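Local coordinates for flagellar biosynthetic protein FlhB (Shewanella putrefaciens CN-32, PDB 6Z0W) that probably serves in the flagellar type III export apparatus, as the cytoplasmic domain of a membrane protein likely required to form the rod of the basal body, at residues Arg6-Glu11 against Asp47-Lys52; Glu11-Asp16 against Arg54-Glu59; Ile18-Asn21 against Tyr25-Ala28; Ala63-Pro68 against Ala93-Tyr98; Arg72-Thr77 against Glu86-Ala91. One frame throughout, in Å; residues are numbered along the deposited sequence.

In the fold
All five contacts lie in one alpha/beta domain with a mixed sheet at its core. Interaction 3 is the central hairpin, its centre about 4 Å from the chain centre. Interactions 1 and 2 share Glu-11 and helix 47-59, have centres about 9 Å apart, and pack the N-terminal segment on that helix. The hairpin is nested inside the loops they close. Interactions 4 and 5 follow, with 5 nested inside 4, and share helix 89-100. The centres of interactions 1 and 5 are about 20 Å apart, on opposite sides of the chain centre. Helix 47-59 covers one sheet face, helices 68-77 and 89-100 the other. The hairpin carries the probable NPxH self-cleavage site of this export family.

Interaction 1: Arg6-Glu11 against Asp47-Lys52; sequences RRMMAE and DDVAFK
Met-9 bends at its second torsion (chi2 -60°) and lays its terminal methyl against Val-49. Met-8 turns later, at its third torsion (chi3 70°), and brings its own methyl to the same valine. The two methionines leave helix 6-9 side by side and converge on one branch, Val-49 CG1. Met-9 CE is the nearer, 3.5 Å from Val-49 CG1. Met-8 CE stands 4.1 Å from Val-49 CG1. Met-9 CE also lies 3.7 Å from the backbone oxygen Val-49 O, so this methyl rests partly on the helix backbone.

Lys-52, one turn later, flanks Met-9. Its CB is 4.0 Å from Met-9 CE, and its CD is 4.2 Å from Met-9 SD. The lysine thus contributes its aliphatic stem.

On the N-terminal segment Arg-7 is tied to Glu-11. Arg-7 NH1 bonds Glu-11 OE2 at 2.6 Å, with a nearly straight N-H...O angle of 169°. The oxygen uses its anti lone pair and lies in the guanidinium plane. Met-8 also touches Leu-80, and Val-49 touches Ala-4.

The helix 6-9 to helix 47-59 join is therefore apolar, made by flexible thioether chains on one methyl of a branched valine. The charges of Arg-7 and Glu-11 pair within their own segment and do not enter it.

Interaction 2: Glu11-Asp16 against Arg54-Glu59; sequences EVPNAD and REVARE
Val-12 and Val-56 point at each other, and their side chains cross obliquely. Each uses the branch that lies anti to its own backbone N (chi1 176° for Val-12, 172° for Val-56). These two methyls, Val-12 CG1 and Val-56 CG1, meet at 3.7 Å. The valine of the helix is also set against the stem of the other, with Val-56 CG1 3.9 Å from Val-12 CB.

Val-12 CG1 reaches past Val-56 to the helix backbone and stands 3.9 Å from Ala-57 N. The methyl of Ala-57 lies beside it, with Ala-57 CB 4.3 Å from Val-12 CG1. Pro-13 adds one ring carbon. Its CD lies 4.1 Å from Val-56 CG1, so that methyl is shared by two consecutive residues.

A short 3-10 turn, 12-14, presents Val-12 and Pro-13 together. Its backbone bonds run from Asn-14 N to Glu-11 O and from Ala-15 N to Val-12 O. Asn-14 ND2 also donates to Glu-11 OE1 at 3.0 Å. It comes from above the carboxylate plane, 44° out of it. Glu-11 therefore bonds Asn-14 through one oxygen and Arg-7 through the other.

Behind the contact, Val-12 touches Ala-43 of strand 40-46, and Ala-57 touches Ile-18 of strand 17-20. The loop meets helix 47-59 through aliphatic groups, which rest on side chains and on the helix backbone, while the polar side chains of Glu-11 and Asn-14 bond to each other beside the turn.

Interaction 3: Ile18-Asn21 against Tyr25-Ala28; sequences IVVN and YAVA
Val-19 and Val-27 exchange two backbone bonds and form the hydrogen-bonded pair of this antiparallel hairpin. Val-19 N to Val-27 O and Val-27 N to Val-19 O are both 3.0 Å, the second a little straighter. Asn-21 N donates to Tyr-25 O, also at 3.0 Å, from above the carbonyl plane. The return bond from Tyr-25 N to Asn-21 O is weak. Asn-21 O also lies at the edge of the Tyr-25 ring, 3.4 Å from CD2. The turn that starts at Asn-21 holds the NPxH motif at which members of this family cleave themselves, probably here too.

On one face sit Ile-18, Val-20, Ala-26 and Ala-28. Ile-18 carries CG1 beside its backbone N (chi1 -39°) and bends CD1 onto Ala-28 CB, a tight 3.5 Å. Its CG2 meets Ala-26 CB at 3.9 Å, and Val-20 CG1 reaches the same methyl at the same distance. The other face holds Val-19 and Val-27, where Val-19 CB and Val-27 CG2 are 3.8 Å apart.

Strand 64-66 borders strand 17-20, and Asn-21 OD1 bonds Ser-66 OG there. Strand 40-46 borders strand 25-30. Helix 47-59 covers the Ile-18 face. Helix 68-77 covers the Val-19 face.

Interaction 4: Ala63-Pro68 against Ala93-Tyr98; sequences AIVSAP and AQVLAY
Val-65 of strand 64-66 packs on Val-95 and Tyr-98 of helix 89-100. The strand closes a beta-alpha-beta crossover from strand 40-46 through helix 47-59, and helix 89-100 lies on the sheet face away from helix 47-59.

The CB of Val-65 points at helix 89-100, and its two methyls divide the work. CG2 takes the crowded position between backbone N and carbonyl carbon, and meets Val-95 CG1 at 3.9 Å. That valine branch is directed at the strand because it stands anti to its backbone N (chi1 164°). CG1 of Val-65 goes to the next turn of the helix, where it meets the ring of Tyr-98. In both pairs the side chains run past each other in opposite senses.

Val-17 of the neighbouring strand touches both Val-65 and Val-95, so the two strands share this helix contact. Ile-116 also touches Val-65. Ile-64, the preceding strand residue, turns to the other face and packs on Ile-18 and Val-20. The ring of Tyr-98 is reached through a single carbon, its CE2, 4.1 Å from Val-65 CG1.

Interaction 5: Arg72-Thr77 against Glu86-Ala91; sequences RAIYHT and EGLFTA
The peptide group between Ala-73 and Ile-74 is the flat surface that Leu-88 meets. Leu-88 CD1 sits over one face of it, 3.8 Å from Ile-74 N and 3.9 Å from Ala-73 C. The oxygen of this peptide is bonded on the same side. Thr-77 OG1 donates to Ala-73 O at 2.6 Å, tilted 28° from the carbonyl plane. The rings of Tyr-75 and His-76 turn elsewhere. Tyr-75 packs edge-to-face with Tyr-25 and makes a cation-pi contact with Lys-44. His-76 stacks on His-129 of the C-terminal tag.

Leu-88 does its work with one methyl. Its CG lies beside the backbone N (chi1 -61°), and the branch then extends straight to CD1 (chi2 -177°). This sends CD1 into the groove between three residues of helix 68-77. Ala-73 CB is 3.9 Å from Leu-88 CD1. Ile-74 CG1 is 4.0 Å from Leu-88 CD1, on another side of that methyl. Thr-77 OG1 also comes to 4.0 Å from Leu-88 CD1. The Thr-77 hydroxyl is held between backbone N and carbonyl carbon, which turns it back to the helix.

Around this spot Leu-88 also touches Leu-70 and Leu-126, and Ile-74 reaches Val-27 and Val-41 of the sheet. The contact therefore joins the residue leading into helix 89-100 to the last turns of helix 68-77. A hydrocarbon methyl covers backbone, and the nearby hydroxyl bonds Ala-73 O in its own helix.

Interaction 1: Arg6-Glu11 against Asp47-Lys52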
# COMPACT_ATOMS: atom_id res chain seq x y z
N ARG A 6 1.68 -10.91 -14.48
CA ARG A 6 2.62 -10.06 -15.20
C ARG A 6 1.98 -8.72 -15.51
O ARG A 6 2.64 -7.67 -15.45
CB ARG A 6 3.09 -10.73 -16.49
CG ARG A 6 3.94 -11.96 -16.32
CD ARG A 6 4.20 -12.63 -17.69
NE ARG A 6 2.96 -12.77 -18.48
CZ ARG A 6 2.91 -13.28 -19.71
NH1 ARG A 6 4.02 -13.69 -20.30
NH2 ARG A 6 1.74 -13.36 -20.35
N ARG A 7 0.68 -8.73 -15.82
CA ARG A 7 -0.04 -7.50 -16.14
C ARG A 7 -0.11 -6.58 -14.93
O ARG A 7 0.07 -5.36 -15.04
CB ARG A 7 -1.44 -7.85 -16.65
CG ARG A 7 -2.31 -6.65 -16.98
CD ARG A 7 -1.68 -5.81 -18.07
NE ARG A 7 -2.45 -4.59 -18.37
CZ ARG A 7 -2.22 -3.41 -17.81
NH1 ARG A 7 -1.26 -3.27 -16.92
NH2 ARG A 7 -2.97 -2.36 -18.16
N MET A 8 -0.36 -7.14 -13.75
CA MET A 8 -0.26 -6.35 -12.53
C MET A 8 1.18 -5.88 -12.29
O MET A 8 1.40 -4.72 -11.93
CB MET A 8 -0.77 -7.17 -11.35
CG MET A 8 -0.80 -6.42 -10.04
SD MET A 8 -0.90 -7.59 -8.65
CE MET A 8 0.73 -8.31 -8.71
N MET A 9 2.17 -6.74 -12.51
CA MET A 9 3.55 -6.36 -12.22
C MET A 9 4.03 -5.23 -13.11
O MET A 9 4.84 -4.40 -12.68
CB MET A 9 4.49 -7.56 -12.38
CG MET A 9 4.44 -8.48 -11.23
SD MET A 9 4.91 -7.66 -9.72
CE MET A 9 4.35 -8.90 -8.60
N ALA A 10 3.55 -5.18 -14.35
CA ALA A 10 3.85 -4.09 -15.27
C ALA A 10 3.36 -2.74 -14.80
O ALA A 10 3.76 -1.72 -15.38
CB ALA A 10 3.25 -4.40 -16.65
N GLU A 11 2.50 -2.68 -13.77
CA GLU A 11 1.93 -1.41 -13.31
C GLU A 11 2.70 -0.78 -12.16
O GLU A 11 2.55 0.43 -11.93
CB GLU A 11 0.48 -1.60 -12.84
CG GLU A 11 -0.56 -1.80 -13.93
CD GLU A 11 -0.62 -0.63 -14.89
OE1 GLU A 11 -0.46 0.52 -14.42
OE2 GLU A 11 -0.81 -0.86 -16.10
N ASP A 47 3.75 -12.46 0.37
CA ASP A 47 4.90 -13.35 0.38
C ASP A 47 5.83 -13.07 -0.80
O ASP A 47 6.38 -11.96 -0.89
CB ASP A 47 4.41 -14.79 0.44
CG ASP A 47 3.57 -15.05 1.70
OD1 ASP A 47 3.75 -14.32 2.70
OD2 ASP A 47 2.75 -15.99 1.69
N ASP A 48 6.02 -14.03 -1.71
CA ASP A 48 7.02 -13.83 -2.75
C ASP A 48 6.58 -12.77 -3.75
O ASP A 48 7.41 -12.01 -4.26
CB ASP A 48 7.31 -15.13 -3.49
CG ASP A 48 8.20 -14.90 -4.69
OD1 ASP A 48 9.41 -14.62 -4.50
OD2 ASP A 48 7.69 -15.00 -5.83
N VAL A 49 5.29 -12.73 -4.06
CA VAL A 49 4.78 -11.69 -4.95
C VAL A 49 4.98 -10.32 -4.31
O VAL A 49 5.23 -9.33 -5.00
CB VAL A 49 3.30 -11.96 -5.28
CG1 VAL A 49 2.73 -10.84 -6.14
CG2 VAL A 49 3.15 -13.34 -5.99
N ALA A 50 4.87 -10.25 -2.98
CA ALA A 50 5.16 -9.01 -2.28
C ALA A 50 6.62 -8.59 -2.50
O ALA A 50 6.89 -7.42 -2.78
CB ALA A 50 4.84 -9.17 -0.79
N PHE A 51 7.56 -9.55 -2.44
CA PHE A 51 8.95 -9.17 -2.69
C PHE A 51 9.22 -8.82 -4.15
O PHE A 51 10.10 -7.99 -4.42
CB PHE A 51 9.91 -10.26 -2.19
CG PHE A 51 10.27 -10.10 -0.73
CD1 PHE A 51 11.18 -9.13 -0.32
CD2 PHE A 51 9.64 -10.87 0.24
CE1 PHE A 51 11.48 -8.96 1.03
CE2 PHE A 51 9.94 -10.70 1.58
CZ PHE A 51 10.86 -9.74 1.97
N LYS A 52 8.50 -9.42 -5.11
CA LYS A 52 8.69 -8.99 -6.50
C LYS A 52 8.17 -7.57 -6.70
O LYS A 52 8.79 -6.78 -7.42
CB LYS A 52 8.03 -9.96 -7.48
CG LYS A 52 8.88 -10.24 -8.74
CD LYS A 52 8.85 -9.06 -9.75
CE LYS A 52 9.17 -9.48 -11.18
NZ LYS A 52 8.71 -8.45 -12.18

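Interaction 2: Glu11-Asp16 against Arg54-Glu59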
# COMPACT_ATOMS: atom_id res chain seq x y z
N GLU A 11 2.50 -2.68 -13.77
CA GLU A 11 1.93 -1.41 -13.31
C GLU A 11 2.70 -0.78 -12.16
O GLU A 11 2.55 0.43 -11.93
CB GLU A 11 0.48 -1.60 -12.84
CG GLU A 11 -0.56 -1.80 -13.93
CD GLU A 11 -0.62 -0.63 -14.89
OE1 GLU A 11 -0.46 0.52 -14.42
OE2 GLU A 11 -0.81 -0.86 -16.10
N VAL A 12 3.49 -1.56 -11.43
CA VAL A 12 4.24 -1.13 -10.25
C VAL A 12 5.09 0.12 -10.53
O VAL A 12 5.18 0.98 -9.64
CB VAL A 12 5.10 -2.28 -9.69
CG1 VAL A 12 5.94 -1.80 -8.54
CG2 VAL A 12 4.23 -3.41 -9.17
N PRO A 13 5.72 0.27 -11.72
CA PRO A 13 6.42 1.53 -12.00
C PRO A 13 5.56 2.79 -11.88
O PRO A 13 6.11 3.89 -11.73
CB PRO A 13 6.91 1.34 -13.45
CG PRO A 13 7.09 -0.17 -13.57
CD PRO A 13 5.93 -0.73 -12.80
N ASN A 14 4.23 2.68 -11.95
CA ASN A 14 3.40 3.88 -11.86
C ASN A 14 2.96 4.19 -10.43
O ASN A 14 2.27 5.18 -10.21
CB ASN A 14 2.17 3.74 -12.76
CG ASN A 14 2.53 3.42 -14.19
OD1 ASN A 14 3.51 3.93 -14.73
ND2 ASN A 14 1.77 2.52 -14.80
N ALA A 15 3.39 3.40 -9.46
CA ALA A 15 2.96 3.58 -8.08
C ALA A 15 3.56 4.84 -7.49
O ALA A 15 4.68 5.23 -7.81
CB ALA A 15 3.38 2.36 -7.23
N ASP A 16 2.85 5.45 -6.54
CA ASP A 16 3.47 6.50 -5.74
C ASP A 16 4.18 5.96 -4.50
O ASP A 16 5.13 6.59 -4.03
CB ASP A 16 2.41 7.52 -5.33
CG ASP A 16 1.96 8.37 -6.50
OD1 ASP A 16 2.86 8.94 -7.13
OD2 ASP A 16 0.75 8.43 -6.79
N ARG A 54 8.18 -5.27 -4.36
CA ARG A 54 9.18 -4.42 -3.71
C ARG A 54 10.43 -4.27 -4.58
O ARG A 54 10.95 -3.15 -4.75
CB ARG A 54 9.51 -5.00 -2.34
CG ARG A 54 8.37 -4.83 -1.35
CD ARG A 54 8.63 -5.59 -0.06
NE ARG A 54 9.87 -5.16 0.57
CZ ARG A 54 10.20 -5.39 1.84
NH1 ARG A 54 9.37 -6.04 2.66
NH2 ARG A 54 11.37 -4.95 2.31
N GLU A 55 10.91 -5.36 -5.19
CA GLU A 55 12.12 -5.25 -5.99
C GLU A 55 11.91 -4.33 -7.20
O GLU A 55 12.79 -3.52 -7.53
CB GLU A 55 12.63 -6.63 -6.40
CG GLU A 55 12.18 -7.12 -7.75
CD GLU A 55 12.85 -8.44 -8.15
OE1 GLU A 55 13.58 -9.04 -7.32
OE2 GLU A 55 12.61 -8.89 -9.30
N VAL A 56 10.72 -4.38 -7.83
CA VAL A 56 10.44 -3.48 -8.96
C VAL A 56 10.36 -2.05 -8.47
O VAL A 56 10.93 -1.14 -9.06
CB VAL A 56 9.16 -3.89 -9.71
CG1 VAL A 56 8.76 -2.83 -10.76
CG2 VAL A 56 9.33 -5.25 -10.36
N ALA A 57 9.67 -1.84 -7.35
CA ALA A 57 9.57 -0.49 -6.79
C ALA A 57 10.95 0.10 -6.50
O ALA A 57 11.19 1.28 -6.77
CB ALA A 57 8.72 -0.53 -5.52
N ARG A 58 11.86 -0.70 -5.93
CA ARG A 58 13.19 -0.19 -5.63
C ARG A 58 13.98 0.09 -6.90
O ARG A 58 14.74 1.07 -6.97
CB ARG A 58 13.96 -1.17 -4.75
CG ARG A 58 15.22 -0.53 -4.13
CD ARG A 58 16.52 -1.34 -4.32
NE ARG A 58 17.72 -0.61 -3.86
CZ ARG A 58 18.63 -0.08 -4.67
NH1 ARG A 58 18.50 -0.20 -5.98
NH2 ARG A 58 19.69 0.57 -4.18
N GLU A 59 13.85 -0.78 -7.90
CA GLU A 59 14.43 -0.50 -9.20
C GLU A 59 13.99 0.87 -9.73
O GLU A 59 14.81 1.63 -10.25
CB GLU A 59 14.06 -1.62 -10.17
CG GLU A 59 14.76 -1.55 -11.50
CD GLU A 59 16.25 -1.84 -11.41
OE1 GLU A 59 16.66 -2.63 -10.52
OE2 GLU A 59 17.02 -1.28 -12.25

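Interaction 3: Ile18-Asn21 against Tyr25-Ala28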
# COMPACT_ATOMS: atom_id res chain seq x y z
N ILE A 18 4.81 2.00 -2.06
CA ILE A 18 4.49 0.63 -1.65
C ILE A 18 4.41 0.62 -0.13
O ILE A 18 5.39 0.96 0.54
CB ILE A 18 5.53 -0.40 -2.10
CG1 ILE A 18 6.06 -0.10 -3.50
CG2 ILE A 18 4.98 -1.84 -1.97
CD1 ILE A 18 5.06 -0.23 -4.60
N VAL A 19 3.25 0.26 0.41
CA VAL A 19 3.08 0.04 1.84
C VAL A 19 3.27 -1.43 2.10
O VAL A 19 2.62 -2.28 1.45
CB VAL A 19 1.69 0.50 2.30
CG1 VAL A 19 1.57 0.38 3.83
CG2 VAL A 19 1.46 1.94 1.81
N VAL A 20 4.16 -1.76 3.03
CA VAL A 20 4.50 -3.15 3.25
C VAL A 20 4.35 -3.52 4.71
O VAL A 20 4.31 -2.66 5.59
CB VAL A 20 5.94 -3.54 2.79
CG1 VAL A 20 6.08 -3.36 1.33
CG2 VAL A 20 6.97 -2.76 3.57
N ASN A 21 4.14 -4.83 4.89
CA ASN A 21 4.52 -5.75 5.98
C ASN A 21 3.46 -6.80 6.30
O ASN A 21 3.77 -8.00 6.14
CB ASN A 21 4.91 -5.04 7.24
CG ASN A 21 6.40 -4.95 7.37
OD1 ASN A 21 7.07 -4.16 6.70
ND2 ASN A 21 6.96 -5.82 8.21
N TYR A 25 3.37 -8.74 3.09
CA TYR A 25 2.35 -7.97 2.39
C TYR A 25 3.01 -6.81 1.66
O TYR A 25 3.92 -6.18 2.20
CB TYR A 25 1.35 -7.40 3.39
CG TYR A 25 0.38 -8.39 3.97
CD1 TYR A 25 -0.89 -8.49 3.46
CD2 TYR A 25 0.74 -9.21 5.03
CE1 TYR A 25 -1.80 -9.35 3.99
CE2 TYR A 25 -0.15 -10.09 5.57
CZ TYR A 25 -1.43 -10.16 5.03
OH TYR A 25 -2.38 -11.02 5.52
N ALA A 26 2.53 -6.51 0.45
CA ALA A 26 2.92 -5.30 -0.27
C ALA A 26 1.73 -4.81 -1.07
O ALA A 26 1.12 -5.61 -1.79
CB ALA A 26 4.11 -5.53 -1.23
N VAL A 27 1.40 -3.53 -0.96
CA VAL A 27 0.37 -2.94 -1.81
C VAL A 27 0.95 -1.70 -2.49
O VAL A 27 1.50 -0.81 -1.81
CB VAL A 27 -0.91 -2.60 -1.02
CG1 VAL A 27 -1.65 -3.90 -0.64
CG2 VAL A 27 -0.57 -1.80 0.24
N ALA A 28 0.90 -1.69 -3.82
CA ALA A 28 1.38 -0.55 -4.60
C ALA A 28 0.21 0.43 -4.77
O ALA A 28 -0.80 0.10 -5.42
CB ALA A 28 1.95 -1.00 -5.95

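Interaction 4: Ala63-Pro68 against Ala93-Tyr98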
# COMPACT_ATOMS: atom_id res chain seq x y z
N ALA A 63 9.18 4.91 -3.30
CA ALA A 63 9.27 4.79 -1.84
C ALA A 63 8.53 3.55 -1.34
O ALA A 63 7.40 3.25 -1.73
CB ALA A 63 8.70 6.04 -1.17
N ILE A 64 9.20 2.79 -0.48
CA ILE A 64 8.62 1.64 0.18
C ILE A 64 8.58 1.97 1.66
O ILE A 64 9.62 2.29 2.26
CB ILE A 64 9.46 0.38 -0.06
CG1 ILE A 64 9.63 0.10 -1.56
CG2 ILE A 64 8.86 -0.79 0.72
CD1 ILE A 64 10.67 -0.95 -1.87
N VAL A 65 7.40 1.93 2.27
CA VAL A 65 7.32 2.29 3.68
C VAL A 65 6.62 1.17 4.44
O VAL A 65 5.68 0.55 3.92
CB VAL A 65 6.63 3.66 3.91
CG1 VAL A 65 7.14 4.67 2.88
CG2 VAL A 65 5.14 3.55 3.82
N SER A 66 7.12 0.89 5.64
CA SER A 66 6.56 -0.17 6.47
C SER A 66 5.58 0.44 7.46
O SER A 66 5.97 1.19 8.37
CB SER A 66 7.64 -0.94 7.22
OG SER A 66 7.01 -1.89 8.06
N ALA A 67 4.30 0.09 7.29
CA ALA A 67 3.26 0.37 8.29
C ALA A 67 2.36 -0.86 8.30
O ALA A 67 1.35 -0.90 7.59
CB ALA A 67 2.49 1.65 7.95
N PRO A 68 2.70 -1.88 9.09
CA PRO A 68 2.11 -3.24 8.92
C PRO A 68 0.58 -3.27 8.95
O PRO A 68 -0.03 -3.93 8.10
CB PRO A 68 2.70 -4.05 10.10
CG PRO A 68 4.02 -3.36 10.38
CD PRO A 68 3.83 -1.88 10.05
N ALA A 93 -3.29 9.20 2.87
CA ALA A 93 -2.93 10.56 2.47
C ALA A 93 -1.74 11.08 3.26
O ALA A 93 -0.92 11.84 2.74
CB ALA A 93 -4.11 11.51 2.62
N GLN A 94 -1.60 10.66 4.51
CA GLN A 94 -0.45 11.14 5.28
C GLN A 94 0.82 10.39 4.88
O GLN A 94 1.90 10.98 4.86
CB GLN A 94 -0.74 11.01 6.78
CG GLN A 94 -1.81 12.01 7.22
CD GLN A 94 -2.32 11.78 8.64
OE1 GLN A 94 -2.11 10.72 9.23
NE2 GLN A 94 -2.97 12.80 9.20
N VAL A 95 0.71 9.10 4.55
CA VAL A 95 1.86 8.42 3.95
C VAL A 95 2.25 9.10 2.63
O VAL A 95 3.43 9.36 2.38
CB VAL A 95 1.57 6.91 3.78
CG1 VAL A 95 2.54 6.24 2.81
CG2 VAL A 95 1.66 6.18 5.18
N LEU A 96 1.26 9.45 1.81
CA LEU A 96 1.58 10.08 0.53
C LEU A 96 2.24 11.43 0.73
O LEU A 96 3.20 11.76 0.02
CB LEU A 96 0.33 10.22 -0.34
CG LEU A 96 -0.16 8.88 -0.92
CD1 LEU A 96 -1.61 9.00 -1.41
CD2 LEU A 96 0.79 8.41 -2.05
N ALA A 97 1.77 12.22 1.71
CA ALA A 97 2.41 13.50 2.00
C ALA A 97 3.88 13.31 2.33
O ALA A 97 4.75 14.02 1.79
CB ALA A 97 1.70 14.22 3.16
N TYR A 98 4.19 12.35 3.21
CA TYR A 98 5.58 12.07 3.55
C TYR A 98 6.38 11.70 2.30
O TYR A 98 7.50 12.19 2.09
CB TYR A 98 5.67 10.94 4.58
CG TYR A 98 7.02 10.27 4.55
CD1 TYR A 98 8.11 10.82 5.23
CD2 TYR A 98 7.23 9.10 3.81
CE1 TYR A 98 9.36 10.22 5.20
CE2 TYR A 98 8.48 8.49 3.77
CZ TYR A 98 9.54 9.05 4.47
OH TYR A 98 10.77 8.43 4.42

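Interaction 5: Arg72-Thr77 against Glu86-Ala91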
# COMPACT_ATOMS: atom_id res chain seq x y z
N ARG A 72 -1.74 -4.33 5.64
CA ARG A 72 -2.69 -5.45 5.72
C ARG A 72 -4.13 -4.98 5.49
O ARG A 72 -4.90 -5.63 4.76
CB ARG A 72 -2.58 -6.16 7.08
CG ARG A 72 -1.28 -6.91 7.31
CD ARG A 72 -1.37 -7.93 8.46
NE ARG A 72 -1.97 -7.35 9.66
CZ ARG A 72 -1.28 -6.74 10.62
NH1 ARG A 72 0.04 -6.67 10.54
NH2 ARG A 72 -1.91 -6.24 11.68
N ALA A 73 -4.51 -3.86 6.11
CA ALA A 73 -5.87 -3.36 5.94
C ALA A 73 -6.15 -2.99 4.48
O ALA A 73 -7.23 -3.28 3.96
CB ALA A 73 -6.10 -2.17 6.85
N ILE A 74 -5.18 -2.36 3.81
CA ILE A 74 -5.36 -2.07 2.39
C ILE A 74 -5.54 -3.36 1.60
O ILE A 74 -6.49 -3.50 0.82
CB ILE A 74 -4.17 -1.26 1.84
CG1 ILE A 74 -4.11 0.13 2.42
CG2 ILE A 74 -4.28 -1.15 0.33
CD1 ILE A 74 -2.78 0.79 2.16
N TYR A 75 -4.62 -4.31 1.78
CA TYR A 75 -4.67 -5.55 1.02
C TYR A 75 -6.03 -6.24 1.15
O TYR A 75 -6.62 -6.67 0.15
CB TYR A 75 -3.54 -6.49 1.47
CG TYR A 75 -3.41 -7.74 0.62
CD1 TYR A 75 -2.49 -7.79 -0.41
CD2 TYR A 75 -4.23 -8.85 0.83
CE1 TYR A 75 -2.37 -8.91 -1.21
CE2 TYR A 75 -4.12 -10.00 0.04
CZ TYR A 75 -3.19 -10.02 -0.98
OH TYR A 75 -3.04 -11.13 -1.79
N HIS A 76 -6.55 -6.30 2.39
CA HIS A 76 -7.77 -7.06 2.68
C HIS A 76 -9.03 -6.39 2.17
O HIS A 76 -10.04 -7.09 2.02
CB HIS A 76 -7.92 -7.28 4.18
CG HIS A 76 -6.86 -8.16 4.76
ND1 HIS A 76 -6.35 -7.96 6.02
CD2 HIS A 76 -6.22 -9.23 4.25
CE1 HIS A 76 -5.43 -8.88 6.27
NE2 HIS A 76 -5.34 -9.67 5.20
N THR A 77 -8.99 -5.08 1.90
CA THR A 77 -10.17 -4.27 1.67
C THR A 77 -10.23 -3.62 0.28
O THR A 77 -11.21 -2.94 -0.02
CB THR A 77 -10.26 -3.15 2.71
OG1 THR A 77 -9.18 -2.23 2.52
CG2 THR A 77 -10.23 -3.70 4.13
N GLU A 86 -12.88 4.52 2.42
CA GLU A 86 -12.82 5.85 3.00
C GLU A 86 -12.18 5.84 4.39
O GLU A 86 -11.46 6.78 4.75
CB GLU A 86 -14.24 6.42 3.02
CG GLU A 86 -14.56 7.40 4.11
CD GLU A 86 -16.07 7.56 4.29
OE1 GLU A 86 -16.65 6.85 5.13
OE2 GLU A 86 -16.66 8.40 3.57
N GLY A 87 -12.35 4.76 5.16
CA GLY A 87 -11.77 4.73 6.49
C GLY A 87 -10.25 4.76 6.50
O GLY A 87 -9.66 5.01 7.56
N LEU A 88 -9.60 4.50 5.35
CA LEU A 88 -8.15 4.51 5.25
C LEU A 88 -7.61 5.73 4.53
O LEU A 88 -6.39 5.82 4.32
CB LEU A 88 -7.65 3.23 4.55
CG LEU A 88 -8.00 1.91 5.28
CD1 LEU A 88 -7.40 0.69 4.55
CD2 LEU A 88 -7.52 1.99 6.74
N PHE A 89 -8.47 6.65 4.12
CA PHE A 89 -7.99 7.76 3.29
C PHE A 89 -6.95 8.59 4.02
O PHE A 89 -5.85 8.83 3.51
CB PHE A 89 -9.15 8.66 2.85
CG PHE A 89 -8.68 9.83 2.04
CD1 PHE A 89 -8.51 9.72 0.66
CD2 PHE A 89 -8.33 11.03 2.66
CE1 PHE A 89 -8.05 10.81 -0.09
CE2 PHE A 89 -7.84 12.12 1.90
CZ PHE A 89 -7.70 12.00 0.53
N THR A 90 -7.29 9.09 5.21
CA THR A 90 -6.38 9.99 5.91
C THR A 90 -5.04 9.32 6.17
O THR A 90 -3.99 9.96 6.03
CB THR A 90 -7.00 10.47 7.23
OG1 THR A 90 -7.51 9.34 7.93
CG2 THR A 90 -8.14 11.40 6.96
N ALA A 91 -5.04 8.03 6.55
CA ALA A 91 -3.77 7.38 6.83
C ALA A 91 -2.93 7.25 5.56
O ALA A 91 -1.72 7.52 5.59
CB ALA A 91 -4.01 6.01 7.49